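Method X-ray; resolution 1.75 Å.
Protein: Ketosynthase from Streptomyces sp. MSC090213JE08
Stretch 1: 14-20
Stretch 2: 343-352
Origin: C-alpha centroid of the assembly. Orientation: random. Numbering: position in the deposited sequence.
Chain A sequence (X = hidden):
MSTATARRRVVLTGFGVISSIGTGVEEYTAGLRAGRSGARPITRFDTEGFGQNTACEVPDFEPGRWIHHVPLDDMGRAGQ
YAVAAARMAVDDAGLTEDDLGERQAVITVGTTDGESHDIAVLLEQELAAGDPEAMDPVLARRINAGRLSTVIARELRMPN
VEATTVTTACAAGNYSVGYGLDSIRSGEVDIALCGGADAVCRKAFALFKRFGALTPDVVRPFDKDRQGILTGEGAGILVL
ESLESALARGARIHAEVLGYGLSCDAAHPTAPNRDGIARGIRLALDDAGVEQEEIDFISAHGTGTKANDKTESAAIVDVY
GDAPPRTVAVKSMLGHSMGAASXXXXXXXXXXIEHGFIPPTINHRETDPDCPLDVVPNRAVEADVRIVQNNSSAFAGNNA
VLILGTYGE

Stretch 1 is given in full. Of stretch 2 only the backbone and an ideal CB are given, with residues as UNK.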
ATOM      1  N   GLY A  14      12.890  12.960  12.482  1.00 46.06           N
ATOM      2  CA  GLY A  14      11.754  13.876  12.481  1.00 44.47           C
ATOM      3  C   GLY A  14      10.441  13.136  12.637  1.00 51.29           C
ATOM      4  O   GLY A  14      10.307  12.016  12.155  1.00 48.81           O
ATOM      5  N   PHE A  15       9.512  13.754  13.364  1.00 45.00           N
ATOM      6  CA  PHE A  15       8.169  13.264  13.549  1.00 47.21           C
ATOM      7  C   PHE A  15       7.185  14.355  13.189  1.00 50.03           C
ATOM      8  O   PHE A  15       7.314  15.500  13.637  1.00 53.75           O
ATOM      9  CB  PHE A  15       7.873  12.885  15.005  1.00 47.35           C
ATOM     10  CG  PHE A  15       8.699  11.763  15.583  1.00 51.16           C
ATOM     11  CD1 PHE A  15       9.091  10.688  14.807  1.00 51.79           C
ATOM     12  CD2 PHE A  15       9.028  11.753  16.933  1.00 53.07           C
ATOM     13  CE1 PHE A  15       9.824   9.647  15.353  1.00 55.49           C
ATOM     14  CE2 PHE A  15       9.738  10.700  17.484  1.00 57.64           C
ATOM     15  CZ  PHE A  15      10.139   9.649  16.693  1.00 56.00           C
ATOM     16  N   GLY A  16       6.202  13.990  12.381  1.00 42.58           N
ATOM     17  CA  GLY A  16       5.106  14.829  12.092  1.00 42.98           C
ATOM     18  C   GLY A  16       3.828  14.129  12.491  1.00 49.24           C
ATOM     19  O   GLY A  16       3.649  12.977  12.129  1.00 45.23           O
ATOM     20  N   VAL A  17       2.935  14.854  13.168  1.00 45.73           N
ATOM     21  CA  VAL A  17       1.726  14.276  13.779  1.00 46.12           C
ATOM     22  C   VAL A  17       0.540  15.223  13.602  1.00 47.33           C
ATOM     23  O   VAL A  17       0.601  16.385  14.034  1.00 46.39           O
ATOM     24  CB  VAL A  17       1.922  13.989  15.282  1.00 42.90           C
ATOM     25  CG1 VAL A  17       0.634  13.412  15.878  1.00 46.37           C
ATOM     26  CG2 VAL A  17       3.108  13.093  15.566  1.00 48.17           C
ATOM     27  N   ILE A  18      -0.536  14.681  13.029  1.00 43.29           N
ATOM     28  CA  ILE A  18      -1.872  15.186  12.985  1.00 43.50           C
ATOM     29  C   ILE A  18      -2.744  14.124  13.632  1.00 51.83           C
ATOM     30  O   ILE A  18      -2.947  13.091  13.034  1.00 49.89           O
ATOM     31  CB  ILE A  18      -2.383  15.405  11.553  1.00 52.16           C
ATOM     32  CG1 ILE A  18      -1.540  16.393  10.741  1.00 55.46           C
ATOM     33  CG2 ILE A  18      -3.837  15.814  11.594  1.00 50.64           C
ATOM     34  CD1 ILE A  18      -1.869  17.830  11.021  1.00 64.04           C
ATOM     35  N   SER A  19      -3.272  14.374  14.825  1.00 45.12           N
ATOM     36  CA  SER A  19      -3.976  13.305  15.532  1.00 44.14           C
ATOM     37  C   SER A  19      -5.128  13.899  16.329  1.00 53.78           C
ATOM     38  O   SER A  19      -5.173  15.115  16.579  1.00 48.78           O
ATOM     39  CB  SER A  19      -3.032  12.535  16.431  1.00 46.42           C
ATOM     40  OG  SER A  19      -2.986  13.095  17.733  1.00 48.47           O
ATOM     41  N   SER A  20      -5.995  12.985  16.763  1.00 52.38           N
ATOM     42  CA  SER A  20      -7.173  13.280  17.533  1.00 53.63           C
ATOM     43  C   SER A  20      -6.790  13.758  18.940  1.00 46.31           C
ATOM     44  O   SER A  20      -7.665  14.277  19.590  1.00 52.64           O
ATOM     45  CB  SER A  20      -8.104  12.082  17.573  1.00 48.93           C
ATOM     46  OG  SER A  20      -7.477  11.009  18.246  1.00 48.69           O
ATOM     47  N   UNK A 343       1.555   4.166  12.365  1.00 39.81           N
ATOM     48  CA  UNK A 343       2.503   5.232  12.205  1.00 39.77           C
ATOM     49  C   UNK A 343       2.485   6.124  13.459  1.00 40.47           C
ATOM     50  O   UNK A 343       3.550   6.428  14.003  1.00 42.32           O
ATOM     51  CB  UNK A 343       2.192   6.039  10.943  1.00 39.77           C
ATOM     52  N   UNK A 344       1.272   6.471  13.887  1.00 39.06           N
ATOM     53  CA  UNK A 344       1.046   7.212  15.166  1.00 45.58           C
ATOM     54  C   UNK A 344       1.540   6.378  16.348  1.00 43.67           C
ATOM     55  O   UNK A 344       2.226   6.901  17.194  1.00 44.88           O
ATOM     56  CB  UNK A 344      -0.435   7.549  15.351  1.00 45.58           C
ATOM     57  N   UNK A 345       1.349   5.057  16.315  1.00 44.87           N
ATOM     58  CA  UNK A 345       1.975   4.165  17.314  1.00 44.07           C
ATOM     59  C   UNK A 345       3.485   4.207  17.295  1.00 43.70           C
ATOM     60  O   UNK A 345       4.161   4.269  18.366  1.00 48.22           O
ATOM     61  CB  UNK A 345       1.520   2.722  17.087  1.00 44.07           C
ATOM     62  N   UNK A 346       4.076   4.129  16.094  1.00 42.31           N
ATOM     63  CA  UNK A 346       5.506   4.215  15.960  1.00 40.87           C
ATOM     64  C   UNK A 346       6.040   5.508  16.591  1.00 44.34           C
ATOM     65  O   UNK A 346       7.112   5.498  17.205  1.00 44.68           O
ATOM     66  CB  UNK A 346       5.899   4.132  14.484  1.00 40.87           C
ATOM     67  N   UNK A 347       5.365   6.630  16.325  1.00 43.89           N
ATOM     68  CA  UNK A 347       5.835   7.912  16.821  1.00 45.80           C
ATOM     69  C   UNK A 347       5.736   7.894  18.357  1.00 48.87           C
ATOM     70  O   UNK A 347       6.679   8.270  19.039  1.00 52.18           O
ATOM     71  CB  UNK A 347       5.027   9.065  16.221  1.00 45.80           C
ATOM     72  N   UNK A 348       4.605   7.411  18.872  1.00 49.83           N
ATOM     73  CA  UNK A 348       4.392   7.259  20.302  1.00 49.22           C
ATOM     74  C   UNK A 348       5.543   6.449  20.913  1.00 53.60           C
ATOM     75  O   UNK A 348       6.109   6.841  21.948  1.00 55.84           O
ATOM     76  CB  UNK A 348       3.046   6.585  20.578  1.00 49.22           C
ATOM     77  N   UNK A 349       5.945   5.376  20.222  1.00 49.35           N
ATOM     78  CA  UNK A 349       7.061   4.524  20.618  1.00 47.03           C
ATOM     79  C   UNK A 349       8.388   5.267  20.615  1.00 53.39           C
ATOM     80  O   UNK A 349       9.217   5.054  21.519  1.00 53.89           O
ATOM     81  CB  UNK A 349       7.149   3.312  19.689  1.00 47.03           C
ATOM     82  N   UNK A 350       8.604   6.093  19.595  1.00 51.49           N
ATOM     83  CA  UNK A 350       9.824   6.815  19.538  1.00 55.21           C
ATOM     84  C   UNK A 350       9.883   7.853  20.645  1.00 47.77           C
ATOM     85  O   UNK A 350      10.942   8.111  21.213  1.00 51.67           O
ATOM     86  CB  UNK A 350       9.988   7.467  18.164  1.00 55.21           C
ATOM     87  N   UNK A 351       8.737   8.482  20.902  1.00 51.27           N
ATOM     88  CA  UNK A 351       8.624   9.554  21.895  1.00 48.58           C
ATOM     89  C   UNK A 351       8.749   8.950  23.300  1.00 56.28           C
ATOM     90  O   UNK A 351       9.337   9.562  24.231  1.00 53.94           O
ATOM     91  CB  UNK A 351       7.300  10.305  21.742  1.00 48.58           C
ATOM     92  N   UNK A 352       8.221   7.733  23.441  1.00 56.74           N
ATOM     93  CA  UNK A 352       8.284   6.991  24.681  1.00 54.35           C
ATOM     94  C   UNK A 352       9.745   6.723  25.000  1.00 57.51           C
ATOM     95  O   UNK A 352      10.136   6.913  26.160  1.00 53.65           O
ATOM     96  CB  UNK A 352       7.485   5.689  24.592  1.00 54.35           C
TER

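Stretch 2 is helical throughout and packs against the strand of stretch 1 with a closest approach of the axes of 9.5 Å. No hydrogen bond joins the two, so shape and apolar character guide most choices.

Position 343 has helical angles, and stretch 1 lies out of reach of its CB. Nothing here selects a side chain; the residue is Ala343. Its O accepts from the N of position 347 at 3.0 Å.

At 344 the CB points sideways, with nothing of stretch 1 within 5.5 Å. A longer side chain could still bend toward Val17 and Ser19. Leu, Ile or Met would suit. The residue is Leu344, chi1 m and chi2 t. Its end comes nearer than its CB: CD2 lies 3.7 Å from Val17 CG1, and CD1 lies 4.2 Å from Ser19 CB.

Position 345 is out of reach, and its angles, -61/-47, are ordinary for a helix and do not demand glycine. Many residues would fit as far as stretch 1 is concerned. It is Gly345.

Position 346 points sideways and meets nothing of stretch 1 within 5.5 Å. A small residue is one possibility among many. It is Ala346.

Position 347 points toward the strand. Its ideal CB lies 4.5 Å from Val17 CG2 and 4.6 Å from Phe15 CD1, between two apolar side chains. Room remains for a medium aliphatic residue: Val, Ile or Leu. The residue is Ile347, chi1 m and chi2 t. Its CG2 sits over one face of the Phe15 ring, 4.0 Å from the centroid, in a CH-pi contact. Its CD1 also reaches the strand, 3.7 Å from Val17 CG2 and 3.5 Å from Gly16 O; CG2 lies close to Val17 as well.

Position 348 points away from the strand, so stretch 1 sets no preference. It is Ala348.

Position 349 points sideways, again without a neighbour in stretch 1. Many residues are possible; it is Cys349, chi1 m.

Position 350 points toward the strand, where the Phe15 ring lies. An ideal CB would lie 2.6 Å from Phe15 CZ, a clash. With the ring where it is, only glycine fits. The residue is Gly350, and its CA lies 4.0 Å from Phe15 CZ.

At 351 the CB points sideways, 4.9 Å from Phe15 CE2. A flexible apolar chain, Leu or Met, could reach the ring. The residue is Leu351, chi1 m and chi2 t. Its CD2 lies 3.8 Å from Phe15 CD2, at the ring edge.

Position 352 is out of reach and unconstrained by stretch 1. It is Ala352.

Stretch 2, residues 343-352: ALGAIACGLA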
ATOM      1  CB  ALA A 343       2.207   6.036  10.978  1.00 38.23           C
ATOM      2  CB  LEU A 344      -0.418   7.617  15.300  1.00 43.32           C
ATOM      3  CG  LEU A 344      -0.844   8.733  14.347  1.00 42.85           C
ATOM      4  CD1 LEU A 344      -2.352   8.925  14.318  1.00 47.32           C
ATOM      5  CD2 LEU A 344      -0.096  10.036  14.652  1.00 47.13           C
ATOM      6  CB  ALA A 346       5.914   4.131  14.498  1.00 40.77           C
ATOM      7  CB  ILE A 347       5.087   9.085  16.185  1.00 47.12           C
ATOM      8  CG1 ILE A 347       5.416   9.169  14.699  1.00 44.54           C
ATOM      9  CG2 ILE A 347       5.448  10.404  16.883  1.00 46.06           C
ATOM     10  CD1 ILE A 347       4.559  10.154  13.945  1.00 43.18           C
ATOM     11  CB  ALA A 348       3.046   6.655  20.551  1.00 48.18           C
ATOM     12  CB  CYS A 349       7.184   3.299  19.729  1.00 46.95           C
ATOM     13  SG  CYS A 349       5.863   2.131  20.070  1.00 50.77           S
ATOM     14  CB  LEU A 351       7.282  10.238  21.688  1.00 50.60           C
ATOM     15  CG  LEU A 351       7.205  11.174  20.492  1.00 49.15           C
ATOM     16  CD1 LEU A 351       5.794  11.693  20.302  1.00 49.60           C
ATOM     17  CD2 LEU A 351       8.206  12.325  20.623  1.00 50.35           C
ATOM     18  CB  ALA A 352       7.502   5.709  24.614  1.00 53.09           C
TER
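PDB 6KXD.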